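Long-range contacts in polyketide synthase associated protein 5 (Mycobacterium tuberculosis, PDB 1Q9J), which probably transfers mycocerosic acids from mycocerosic acid synthase onto phthiocerol, phthiodiolone and phenolphthiocerol, the last step in making their dimycocerosate esters: residues A244-E249 with Y290-G295; V258-V263 with P340-T345; L378-V383 with E391-I396. One frame throughout, in Å; residues are numbered along the deposited sequence.

Contact 1. Residues A244-E249 with Y290-G295; sequences AILLTE and YLAEIG
Y290, A292 and I294 meet L246 and L247 in turn, a compact example of how a strand end and the loop after it present every second side chain to a helix. At Y290 the touch is slight: L246 CD1 comes to the edge of the ring, near its plane, 4.4 Å from Y290 CE2. The phenol runs on past the leucine, and its OH is hydrogen-bonded to D306 of helix 300-317, a helix whose I307 also packs on L246. Two residues on, A292 offers a single methyl, and the fork of L246 is set against it, with L246 CD1 4.0 Å and L246 CD2 4.1 Å from A292 CB. Helix 237-253 here lies against the end of strand 285-292, an outermost strand of the six-stranded mixed sheet, within a protein built of two related domains and assigned to the CoA-dependent acyltransferase clan. Beyond the strand, I294 carries the largest share of the interface. Its CG1 lies anti to its own carbonyl carbon (chi1 -55°), and the CD1 methyl beyond it lies 3.7 Å from L246 CB. I294 also meets L247: these two side chains cross at about a right angle, and L247 CD2 touches the methyls of both branches of the isoleucine, 3.6 Å from I294 CD1 and close to I294 CG2. L247 also rests on I300 of helix 300-317.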
ATOM      1  N   ALA A 244      17.325  -2.021   9.504  1.00 59.13           N
ATOM      2  CA  ALA A 244      18.187  -1.209   8.659  1.00 63.44           C
ATOM      3  C   ALA A 244      17.619   0.205   8.512  1.00 66.84           C
ATOM      4  O   ALA A 244      18.345   1.198   8.620  1.00 72.40           O
ATOM      5  CB  ALA A 244      18.348  -1.855   7.287  1.00 60.98           C
ATOM      6  N   ILE A 245      16.323   0.300   8.258  1.00 64.44           N
ATOM      7  CA  ILE A 245      15.676   1.594   8.114  1.00 62.67           C
ATOM      8  C   ILE A 245      15.771   2.385   9.420  1.00 65.17           C
ATOM      9  O   ILE A 245      16.191   3.541   9.425  1.00 64.04           O
ATOM     10  CB  ILE A 245      14.191   1.402   7.726  1.00 59.73           C
ATOM     11  CG1 ILE A 245      14.121   0.827   6.326  1.00 54.98           C
ATOM     12  CG2 ILE A 245      13.429   2.714   7.809  1.00 52.70           C
ATOM     13  CD1 ILE A 245      12.782   0.309   5.966  1.00 56.88           C
ATOM     14  N   LEU A 246      15.386   1.754  10.526  1.00 67.80           N
ATOM     15  CA  LEU A 246      15.411   2.414  11.825  1.00 71.94           C
ATOM     16  C   LEU A 246      16.810   2.848  12.275  1.00 73.87           C
ATOM     17  O   LEU A 246      16.968   3.907  12.890  1.00 76.01           O
ATOM     18  CB  LEU A 246      14.764   1.514  12.883  1.00 73.02           C
ATOM     19  CG  LEU A 246      13.238   1.438  12.818  1.00 72.99           C
ATOM     20  CD1 LEU A 246      12.740   0.276  13.646  1.00 73.05           C
ATOM     21  CD2 LEU A 246      12.645   2.757  13.309  1.00 71.64           C
ATOM     22  N   LEU A 247      17.822   2.038  11.978  1.00 71.49           N
ATOM     23  CA  LEU A 247      19.187   2.396  12.351  1.00 70.79           C
ATOM     24  C   LEU A 247      19.555   3.682  11.633  1.00 72.88           C
ATOM     25  O   LEU A 247      19.860   4.699  12.266  1.00 73.62           O
ATOM     26  CB  LEU A 247      20.160   1.288  11.954  1.00 66.52           C
ATOM     27  CG  LEU A 247      20.057   0.054  12.844  1.00 62.82           C
ATOM     28  CD1 LEU A 247      21.022  -0.999  12.373  1.00 59.74           C
ATOM     29  CD2 LEU A 247      20.340   0.449  14.279  1.00 59.28           C
ATOM     30  N   THR A 248      19.507   3.618  10.304  1.00 73.38           N
ATOM     31  CA  THR A 248      19.817   4.754   9.446  1.00 74.17           C
ATOM     32  C   THR A 248      19.102   6.032   9.876  1.00 77.27           C
ATOM     33  O   THR A 248      19.686   7.108   9.842  1.00 78.05           O
ATOM     34  CB  THR A 248      19.436   4.463   7.985  1.00 72.03           C
ATOM     35  OG1 THR A 248      20.130   3.292   7.530  1.00 72.21           O
ATOM     36  CG2 THR A 248      19.800   5.650   7.100  1.00 72.46           C
ATOM     37  N   GLU A 249      17.844   5.920  10.285  1.00 81.21           N
ATOM     38  CA  GLU A 249      17.112   7.104  10.701  1.00 86.28           C
ATOM     39  C   GLU A 249      17.831   7.805  11.833  1.00 91.35           C
ATOM     40  O   GLU A 249      17.868   9.031  11.883  1.00 91.01           O
ATOM     41  CB  GLU A 249      15.697   6.741  11.141  1.00 85.64           C
ATOM     42  CG  GLU A 249      14.700   6.611  10.001  1.00 84.69           C
ATOM     43  CD  GLU A 249      14.514   7.912   9.232  1.00 82.46           C
ATOM     44  OE1 GLU A 249      14.345   8.969   9.881  1.00 81.06           O
ATOM     45  OE2 GLU A 249      14.522   7.870   7.983  1.00 78.14           O
ATOM     46  N   TYR A 290       5.675   0.947  17.688  1.00 75.76           N
ATOM     47  CA  TYR A 290       6.913   0.422  18.248  1.00 78.41           C
ATOM     48  C   TYR A 290       7.938   1.528  18.432  1.00 79.77           C
ATOM     49  O   TYR A 290       8.469   2.043  17.449  1.00 78.25           O
ATOM     50  CB  TYR A 290       7.512  -0.621  17.320  1.00 80.20           C
ATOM     51  CG  TYR A 290       8.869  -1.079  17.780  1.00 85.31           C
ATOM     52  CD1 TYR A 290       9.001  -1.900  18.893  1.00 87.66           C
ATOM     53  CD2 TYR A 290      10.023  -0.671  17.120  1.00 85.93           C
ATOM     54  CE1 TYR A 290      10.250  -2.308  19.337  1.00 91.04           C
ATOM     55  CE2 TYR A 290      11.278  -1.071  17.557  1.00 88.22           C
ATOM     56  CZ  TYR A 290      11.386  -1.890  18.662  1.00 90.09           C
ATOM     57  OH  TYR A 290      12.621  -2.314  19.088  1.00 90.34           O
ATOM     58  N   LEU A 291       8.233   1.871  19.682  1.00 83.61           N
ATOM     59  CA  LEU A 291       9.204   2.925  19.979  1.00 86.18           C
ATOM     60  C   LEU A 291      10.627   2.380  19.975  1.00 87.33           C
ATOM     61  O   LEU A 291      11.081   1.829  20.969  1.00 88.57           O
ATOM     62  CB  LEU A 291       8.905   3.542  21.343  1.00 83.68           C
ATOM     63  CG  LEU A 291       9.637   4.829  21.703  1.00 82.93           C
ATOM     64  CD1 LEU A 291       9.347   5.911  20.657  1.00 81.96           C
ATOM     65  CD2 LEU A 291       9.174   5.278  23.086  1.00 80.83           C
ATOM     66  N   ALA A 292      11.325   2.538  18.856  1.00 89.92           N
ATOM     67  CA  ALA A 292      12.692   2.057  18.739  1.00 91.89           C
ATOM     68  C   ALA A 292      13.657   3.006  19.432  1.00 95.38           C
ATOM     69  O   ALA A 292      13.603   4.224  19.242  1.00 93.97           O
ATOM     70  CB  ALA A 292      13.074   1.904  17.279  1.00 91.36           C
ATOM     71  N   GLU A 293      14.537   2.433  20.245  1.00 98.98           N
ATOM     72  CA  GLU A 293      15.529   3.207  20.976  1.00100.99           C
ATOM     73  C   GLU A 293      16.908   2.717  20.570  1.00102.40           C
ATOM     74  O   GLU A 293      17.479   1.827  21.201  1.00101.23           O
ATOM     75  CB  GLU A 293      15.301   3.040  22.477  1.00100.83           C
ATOM     76  CG  GLU A 293      13.882   3.396  22.888  1.00101.13           C
ATOM     77  CD  GLU A 293      13.642   3.264  24.370  1.00101.52           C
ATOM     78  OE1 GLU A 293      13.935   2.181  24.926  1.00104.85           O
ATOM     79  OE2 GLU A 293      13.141   4.237  24.974  1.00 98.20           O
ATOM     80  N   ILE A 294      17.428   3.312  19.500  1.00104.31           N
ATOM     81  CA  ILE A 294      18.728   2.947  18.952  1.00105.46           C
ATOM     82  C   ILE A 294      19.892   3.773  19.508  1.00105.83           C
ATOM     83  O   ILE A 294      19.852   5.004  19.534  1.00105.20           O
ATOM     84  CB  ILE A 294      18.714   3.067  17.405  1.00105.00           C
ATOM     85  CG1 ILE A 294      17.573   2.229  16.825  1.00103.82           C
ATOM     86  CG2 ILE A 294      20.036   2.595  16.828  1.00104.50           C
ATOM     87  CD1 ILE A 294      17.443   2.332  15.319  1.00103.71           C
ATOM     88  N   GLY A 295      20.924   3.067  19.958  1.00107.44           N
ATOM     89  CA  GLY A 295      22.108   3.715  20.484  1.00107.52           C
ATOM     90  C   GLY A 295      23.248   3.431  19.527  1.00107.94           C
ATOM     91  O   GLY A 295      23.036   2.798  18.491  1.00106.84           O
TER

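Contact 2. Residues V258-V263 with P340-T345; sequences VPIPYV and PLVFCT
Y262 has CG anti to its backbone N (chi1 -179°), and its ring edge meets V342 and C344, whereas F343 has CG anti to its carbonyl carbon (chi1 -70°), with its ring beside V263 on the other face. Both side chains stand on a parallel pairing of strands 260-263 and 342-345, neighbours in the six-stranded mixed sheet, and the pair illustrates how neighbouring residues of a strand send their side chains to opposite faces of a sheet. Three backbone bonds fix the register: V342 N to P261 O (3.0 Å), V263 N to V342 O (3.1 Å) and C344 N to V263 O (3.2 Å). V342 thus bonds the neighbouring strand with both N-H and carbonyl, on either side of Y262, as every second residue does in a parallel pair.

Y262 and V342 stand on the face covered by helix 237-253, where A242 packs on the tyrosine and the aliphatic I260 is packed by L246 and W250. I260 CG2 meets V342 CG2 on this side, the two side chains crossing obliquely. V263 and F343 occupy the other face, lying side by side and pointing the same way, with V263 CB 3.8 Å from F343 CE2. The side chain of F343 is about 11 Å from that of H124, the probable proton acceptor. At the start of the pairing, P261 and L341 cross at about a right angle, P261 CG lying 3.8 Å from L341 CD1. At the far end of the tyrosine, Y262 CE1 is 3.6 Å from C344 CB, which lies in the plane of the ring at its edge.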
ATOM      1  N   VAL A 258      17.434  10.194  21.350  1.00119.68           N
ATOM      2  CA  VAL A 258      16.031  10.518  21.115  1.00112.28           C
ATOM      3  C   VAL A 258      15.433   9.311  20.388  1.00106.11           C
ATOM      4  O   VAL A 258      15.888   8.940  19.305  1.00104.94           O
ATOM      5  CB  VAL A 258      15.870  11.803  20.260  1.00112.32           C
ATOM      6  CG1 VAL A 258      16.188  13.033  21.102  1.00112.76           C
ATOM      7  CG2 VAL A 258      16.779  11.750  19.050  1.00109.68           C
ATOM      8  N   PRO A 259      14.413   8.672  20.987  1.00100.67           N
ATOM      9  CA  PRO A 259      13.761   7.498  20.397  1.00 96.21           C
ATOM     10  C   PRO A 259      13.222   7.714  18.982  1.00 91.03           C
ATOM     11  O   PRO A 259      13.070   8.850  18.523  1.00 90.14           O
ATOM     12  CB  PRO A 259      12.654   7.179  21.401  1.00 95.35           C
ATOM     13  CG  PRO A 259      12.295   8.534  21.930  1.00 97.58           C
ATOM     14  CD  PRO A 259      13.651   9.161  22.150  1.00 98.89           C
ATOM     15  N   ILE A 260      12.947   6.615  18.290  1.00 85.19           N
ATOM     16  CA  ILE A 260      12.411   6.681  16.941  1.00 79.29           C
ATOM     17  C   ILE A 260      11.112   5.901  16.849  1.00 73.63           C
ATOM     18  O   ILE A 260      11.119   4.674  16.758  1.00 69.31           O
ATOM     19  CB  ILE A 260      13.383   6.093  15.907  1.00 79.10           C
ATOM     20  CG1 ILE A 260      14.642   6.950  15.835  1.00 76.00           C
ATOM     21  CG2 ILE A 260      12.703   6.016  14.539  1.00 77.24           C
ATOM     22  CD1 ILE A 260      15.704   6.357  14.950  1.00 77.19           C
ATOM     23  N   PRO A 261       9.977   6.608  16.883  1.00 70.93           N
ATOM     24  CA  PRO A 261       8.655   5.978  16.798  1.00 69.86           C
ATOM     25  C   PRO A 261       8.460   5.297  15.444  1.00 65.69           C
ATOM     26  O   PRO A 261       8.622   5.923  14.399  1.00 65.85           O
ATOM     27  CB  PRO A 261       7.698   7.150  17.017  1.00 69.16           C
ATOM     28  CG  PRO A 261       8.476   8.321  16.489  1.00 70.28           C
ATOM     29  CD  PRO A 261       9.859   8.071  17.008  1.00 68.74           C
ATOM     30  N   TYR A 262       8.123   4.012  15.472  1.00 62.76           N
ATOM     31  CA  TYR A 262       7.932   3.251  14.246  1.00 60.79           C
ATOM     32  C   TYR A 262       6.499   2.738  14.104  1.00 60.54           C
ATOM     33  O   TYR A 262       5.837   2.424  15.094  1.00 58.28           O
ATOM     34  CB  TYR A 262       8.932   2.090  14.220  1.00 57.96           C
ATOM     35  CG  TYR A 262       8.870   1.205  12.996  1.00 54.36           C
ATOM     36  CD1 TYR A 262       8.714   1.741  11.721  1.00 51.65           C
ATOM     37  CD2 TYR A 262       9.024  -0.172  13.113  1.00 50.56           C
ATOM     38  CE1 TYR A 262       8.714   0.914  10.592  1.00 48.52           C
ATOM     39  CE2 TYR A 262       9.028  -0.999  11.997  1.00 49.64           C
ATOM     40  CZ  TYR A 262       8.873  -0.458  10.742  1.00 47.10           C
ATOM     41  OH  TYR A 262       8.857  -1.303   9.648  1.00 44.54           O
ATOM     42  N   VAL A 263       6.007   2.687  12.871  1.00 59.69           N
ATOM     43  CA  VAL A 263       4.655   2.204  12.623  1.00 56.16           C
ATOM     44  C   VAL A 263       4.583   1.481  11.286  1.00 56.68           C
ATOM     45  O   VAL A 263       5.132   1.942  10.287  1.00 56.43           O
ATOM     46  CB  VAL A 263       3.624   3.352  12.596  1.00 54.46           C
ATOM     47  CG1 VAL A 263       2.230   2.771  12.412  1.00 53.27           C
ATOM     48  CG2 VAL A 263       3.695   4.174  13.866  1.00 50.97           C
ATOM     49  N   PRO A 340       9.878  12.619  14.609  1.00 87.84           N
ATOM     50  CA  PRO A 340       9.491  12.158  13.275  1.00 86.14           C
ATOM     51  C   PRO A 340       9.193  10.665  13.226  1.00 82.72           C
ATOM     52  O   PRO A 340      10.082   9.847  13.457  1.00 82.37           O
ATOM     53  CB  PRO A 340      10.702  12.521  12.423  1.00 86.17           C
ATOM     54  CG  PRO A 340      11.189  13.756  13.063  1.00 88.42           C
ATOM     55  CD  PRO A 340      11.116  13.410  14.540  1.00 89.27           C
ATOM     56  N   LEU A 341       7.941  10.325  12.929  1.00 77.07           N
ATOM     57  CA  LEU A 341       7.528   8.935  12.835  1.00 71.07           C
ATOM     58  C   LEU A 341       8.096   8.322  11.575  1.00 68.76           C
ATOM     59  O   LEU A 341       8.233   8.991  10.551  1.00 66.35           O
ATOM     60  CB  LEU A 341       6.006   8.812  12.795  1.00 72.15           C
ATOM     61  CG  LEU A 341       5.245   8.654  14.103  1.00 71.57           C
ATOM     62  CD1 LEU A 341       5.427   9.899  14.950  1.00 76.45           C
ATOM     63  CD2 LEU A 341       3.772   8.426  13.803  1.00 73.02           C
ATOM     64  N   VAL A 342       8.429   7.041  11.661  1.00 65.31           N
ATOM     65  CA  VAL A 342       8.964   6.316  10.524  1.00 63.80           C
ATOM     66  C   VAL A 342       7.915   5.294  10.111  1.00 63.83           C
ATOM     67  O   VAL A 342       7.597   4.381  10.875  1.00 64.97           O
ATOM     68  CB  VAL A 342      10.260   5.585  10.887  1.00 61.74           C
ATOM     69  CG1 VAL A 342      10.849   4.914   9.657  1.00 58.74           C
ATOM     70  CG2 VAL A 342      11.238   6.559  11.485  1.00 61.85           C
ATOM     71  N   PHE A 343       7.361   5.468   8.913  1.00 60.76           N
ATOM     72  CA  PHE A 343       6.352   4.553   8.399  1.00 55.57           C
ATOM     73  C   PHE A 343       6.951   3.646   7.356  1.00 58.06           C
ATOM     74  O   PHE A 343       7.650   4.099   6.451  1.00 60.03           O
ATOM     75  CB  PHE A 343       5.185   5.297   7.748  1.00 50.45           C
ATOM     76  CG  PHE A 343       4.316   6.026   8.714  1.00 47.40           C
ATOM     77  CD1 PHE A 343       4.594   7.339   9.060  1.00 50.14           C
ATOM     78  CD2 PHE A 343       3.223   5.391   9.294  1.00 50.39           C
ATOM     79  CE1 PHE A 343       3.789   8.029   9.984  1.00 55.78           C
ATOM     80  CE2 PHE A 343       2.401   6.060  10.222  1.00 53.56           C
ATOM     81  CZ  PHE A 343       2.687   7.383  10.567  1.00 54.23           C
ATOM     82  N   CYS A 344       6.689   2.356   7.483  1.00 61.02           N
ATOM     83  CA  CYS A 344       7.195   1.428   6.494  1.00 63.47           C
ATOM     84  C   CYS A 344       6.178   0.326   6.224  1.00 64.02           C
ATOM     85  O   CYS A 344       5.683  -0.308   7.158  1.00 64.48           O
ATOM     86  CB  CYS A 344       8.528   0.836   6.948  1.00 56.76           C
ATOM     87  SG  CYS A 344       9.156  -0.387   5.790  1.00 75.37           S
ATOM     88  N   THR A 345       5.860   0.127   4.942  1.00 69.18           N
ATOM     89  CA  THR A 345       4.905  -0.896   4.513  1.00 72.73           C
ATOM     90  C   THR A 345       5.598  -2.067   3.872  1.00 74.55           C
ATOM     91  O   THR A 345       6.357  -1.909   2.920  1.00 70.79           O
ATOM     92  CB  THR A 345       3.920  -0.411   3.452  1.00 73.50           C
ATOM     93  OG1 THR A 345       3.269   0.775   3.904  1.00 82.68           O
ATOM     94  CG2 THR A 345       2.872  -1.496   3.185  1.00 73.67           C
TER

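Contact 3. Residues L378-V383 with E391-I396; sequences LYSCAV and EHHGHI
L378 O is gripped by two donors from neighbouring residues, H393 N and H392 ND1, and the arrangement shows how one carbonyl can serve a backbone and a side-chain donor at once. H393 N lies 2.8 Å from L378 O, almost in line with the carbonyl and nearly straight at 172°. H392 ND1 is 3.3 Å from the same L378 O but comes from above the carbonyl plane, 64° out of it, and the oxygen in turn lies out of the plane of the imidazole. Since H392 ND1 donates here, the bond helps to fix the rotation of the ring.

That ring is also stacked. Y379 and H392 form a face-to-face pair, their centroids 4.0 Å apart and their planes inclined by 27°; the overlap is offset, with Y379 CZ over the rim of the imidazole. I396 CD1 lies over the opposite face of H392, toward its rim. With CG anti to its backbone N, H392 turns its ring over Y379. Beyond the stack, Y379 OH is hydrogen-bonded to E249 on helix 237-253 and to S402 on helix 399-412.

On the other face of the sheet, L378 lies alongside H393, with L378 CD2 4.0 Å from H393 CD2. E391 extends beside S380; its OE2 takes a weak bond from H393 NE2 while OE1 forms a salt bridge with R215. The L378 side chain is about 9 Å from that of H124, the probable proton acceptor. The backbone bonds L378 N to H393 O and S380 N to E391 O, on either side of the non-hydrogen-bonded pair Y379 and H392, together with a weak E391 N to S380 O bond, complete the antiparallel pattern of the beta hairpin formed by strands 378-384 and 387-393.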
ATOM      1  N   LEU A 378       7.146   7.971   3.834  1.00 55.96           N
ATOM      2  CA  LEU A 378       6.995   6.533   3.969  1.00 53.40           C
ATOM      3  C   LEU A 378       8.032   5.657   3.265  1.00 53.00           C
ATOM      4  O   LEU A 378       8.466   5.969   2.161  1.00 54.71           O
ATOM      5  CB  LEU A 378       5.590   6.136   3.498  1.00 55.29           C
ATOM      6  CG  LEU A 378       5.264   4.637   3.387  1.00 56.41           C
ATOM      7  CD1 LEU A 378       4.404   4.182   4.552  1.00 54.11           C
ATOM      8  CD2 LEU A 378       4.555   4.393   2.085  1.00 50.34           C
ATOM      9  N   TYR A 379       8.427   4.560   3.917  1.00 52.02           N
ATOM     10  CA  TYR A 379       9.388   3.609   3.348  1.00 49.64           C
ATOM     11  C   TYR A 379       8.587   2.378   2.898  1.00 48.95           C
ATOM     12  O   TYR A 379       7.458   2.170   3.335  1.00 45.48           O
ATOM     13  CB  TYR A 379      10.432   3.175   4.389  1.00 51.29           C
ATOM     14  CG  TYR A 379      11.507   4.198   4.704  1.00 52.86           C
ATOM     15  CD1 TYR A 379      11.365   5.084   5.771  1.00 52.14           C
ATOM     16  CD2 TYR A 379      12.670   4.276   3.931  1.00 53.77           C
ATOM     17  CE1 TYR A 379      12.350   6.018   6.063  1.00 53.64           C
ATOM     18  CE2 TYR A 379      13.663   5.208   4.211  1.00 51.98           C
ATOM     19  CZ  TYR A 379      13.499   6.076   5.283  1.00 55.76           C
ATOM     20  OH  TYR A 379      14.482   6.997   5.584  1.00 58.45           O
ATOM     21  N   SER A 380       9.170   1.557   2.038  1.00 46.04           N
ATOM     22  CA  SER A 380       8.470   0.386   1.551  1.00 47.92           C
ATOM     23  C   SER A 380       9.442  -0.589   0.903  1.00 48.37           C
ATOM     24  O   SER A 380      10.490  -0.183   0.424  1.00 53.15           O
ATOM     25  CB  SER A 380       7.407   0.830   0.547  1.00 47.62           C
ATOM     26  OG  SER A 380       7.370  -0.028  -0.599  1.00 55.34           O
ATOM     27  N   CYS A 381       9.111  -1.874   0.885  1.00 47.54           N
ATOM     28  CA  CYS A 381      10.020  -2.832   0.273  1.00 51.58           C
ATOM     29  C   CYS A 381       9.252  -3.964  -0.374  1.00 49.96           C
ATOM     30  O   CYS A 381       8.073  -4.140  -0.102  1.00 47.93           O
ATOM     31  CB  CYS A 381      10.996  -3.386   1.320  1.00 52.53           C
ATOM     32  SG  CYS A 381      10.213  -4.237   2.703  1.00 63.24           S
ATOM     33  N   ALA A 382       9.923  -4.718  -1.238  1.00 51.31           N
ATOM     34  CA  ALA A 382       9.317  -5.853  -1.920  1.00 54.99           C
ATOM     35  C   ALA A 382      10.390  -6.614  -2.694  1.00 58.68           C
ATOM     36  O   ALA A 382      11.393  -6.041  -3.132  1.00 60.99           O
ATOM     37  CB  ALA A 382       8.214  -5.389  -2.859  1.00 50.34           C
ATOM     38  N   VAL A 383      10.182  -7.913  -2.852  1.00 59.84           N
ATOM     39  CA  VAL A 383      11.139  -8.724  -3.575  1.00 60.32           C
ATOM     40  C   VAL A 383      10.582  -9.068  -4.942  1.00 63.72           C
ATOM     41  O   VAL A 383       9.702  -9.922  -5.088  1.00 60.78           O
ATOM     42  CB  VAL A 383      11.460  -9.989  -2.792  1.00 59.40           C
ATOM     43  CG1 VAL A 383      12.512 -10.809  -3.525  1.00 56.56           C
ATOM     44  CG2 VAL A 383      11.949  -9.601  -1.411  1.00 57.33           C
ATOM     45  N   GLU A 391      12.206   1.501  -1.149  1.00 59.92           N
ATOM     46  CA  GLU A 391      11.537   2.691  -1.653  1.00 54.96           C
ATOM     47  C   GLU A 391      11.260   3.724  -0.574  1.00 53.84           C
ATOM     48  O   GLU A 391      11.038   3.395   0.590  1.00 53.78           O
ATOM     49  CB  GLU A 391      10.215   2.328  -2.322  1.00 49.79           C
ATOM     50  CG  GLU A 391      10.360   1.595  -3.627  1.00 55.19           C
ATOM     51  CD  GLU A 391       9.055   1.540  -4.391  1.00 57.40           C
ATOM     52  OE1 GLU A 391       9.006   0.899  -5.460  1.00 55.27           O
ATOM     53  OE2 GLU A 391       8.070   2.137  -3.911  1.00 61.84           O
ATOM     54  N   HIS A 392      11.274   4.983  -0.981  1.00 52.36           N
ATOM     55  CA  HIS A 392      11.000   6.078  -0.076  1.00 49.33           C
ATOM     56  C   HIS A 392      10.028   6.948  -0.884  1.00 52.11           C
ATOM     57  O   HIS A 392      10.315   7.340  -2.023  1.00 51.94           O
ATOM     58  CB  HIS A 392      12.292   6.821   0.244  1.00 48.15           C
ATOM     59  CG  HIS A 392      12.252   7.584   1.534  1.00 47.86           C
ATOM     60  ND1 HIS A 392      11.074   7.961   2.144  1.00 54.07           N
ATOM     61  CD2 HIS A 392      13.249   8.105   2.285  1.00 49.16           C
ATOM     62  CE1 HIS A 392      11.349   8.691   3.214  1.00 51.28           C
ATOM     63  NE2 HIS A 392      12.660   8.794   3.321  1.00 50.52           N
ATOM     64  N   HIS A 393       8.867   7.190  -0.283  1.00 52.34           N
ATOM     65  CA  HIS A 393       7.785   7.951  -0.873  1.00 53.12           C
ATOM     66  C   HIS A 393       7.629   9.256  -0.147  1.00 57.14           C
ATOM     67  O   HIS A 393       7.924   9.334   1.041  1.00 58.75           O
ATOM     68  CB  HIS A 393       6.471   7.195  -0.739  1.00 51.64           C
ATOM     69  CG  HIS A 393       6.440   5.901  -1.480  1.00 49.68           C
ATOM     70  ND1 HIS A 393       5.836   5.765  -2.711  1.00 48.66           N
ATOM     71  CD2 HIS A 393       6.934   4.682  -1.166  1.00 48.84           C
ATOM     72  CE1 HIS A 393       5.956   4.516  -3.121  1.00 46.27           C
ATOM     73  NE2 HIS A 393       6.620   3.837  -2.200  1.00 48.17           N
ATOM     74  N   GLY A 394       7.152  10.280  -0.850  1.00 61.75           N
ATOM     75  CA  GLY A 394       6.943  11.563  -0.206  1.00 68.00           C
ATOM     76  C   GLY A 394       7.878  12.682  -0.593  1.00 70.73           C
ATOM     77  O   GLY A 394       9.003  12.456  -1.040  1.00 68.10           O
ATOM     78  N   HIS A 395       7.388  13.902  -0.405  1.00 78.30           N
ATOM     79  CA  HIS A 395       8.148  15.113  -0.712  1.00 85.36           C
ATOM     80  C   HIS A 395       9.212  15.332   0.362  1.00 88.67           C
ATOM     81  O   HIS A 395       8.938  15.913   1.413  1.00 88.95           O
ATOM     82  CB  HIS A 395       7.213  16.325  -0.744  1.00 86.99           C
ATOM     83  CG  HIS A 395       6.101  16.211  -1.742  1.00 91.30           C
ATOM     84  ND1 HIS A 395       6.315  16.203  -3.103  1.00 91.40           N
ATOM     85  CD2 HIS A 395       4.762  16.114  -1.573  1.00 93.85           C
ATOM     86  CE1 HIS A 395       5.154  16.110  -3.731  1.00 91.76           C
ATOM     87  NE2 HIS A 395       4.195  16.055  -2.824  1.00 95.15           N
ATOM     88  N   ILE A 396      10.426  14.870   0.098  1.00 91.79           N
ATOM     89  CA  ILE A 396      11.504  15.030   1.057  1.00 97.85           C
ATOM     90  C   ILE A 396      12.814  15.401   0.373  1.00103.00           C
ATOM     91  O   ILE A 396      13.044  15.051  -0.793  1.00103.61           O
ATOM     92  CB  ILE A 396      11.722  13.737   1.883  1.00 97.09           C
ATOM     93  CG1 ILE A 396      12.055  12.570   0.949  1.00 94.27           C
ATOM     94  CG2 ILE A 396      10.478  13.429   2.701  1.00 96.57           C
ATOM     95  CD1 ILE A 396      12.774  11.439   1.620  1.00 88.43           C
TER

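All three contacts belong to the six-stranded mixed sheet and the helices packed on it. Contacts 1 and 2 are centred about 8 Å apart and their segments alternate along the chain; strands 285-292 and 260-267 are adjacent, A292 O and Y290 O probably bonding to I260 N and Y262 N. Contact 3 follows both in sequence. Its centre lies about 13 Å from that of contact 2, to which strands 342-345 and 378-384 join it, and about 16 Å from that of contact 1, which it meets through E249 and Y379. The series runs from outermost strand 285-292 across the sheet to a hairpin beside the far edge strand, 213-216, its L378 end near the probable catalytic histidine.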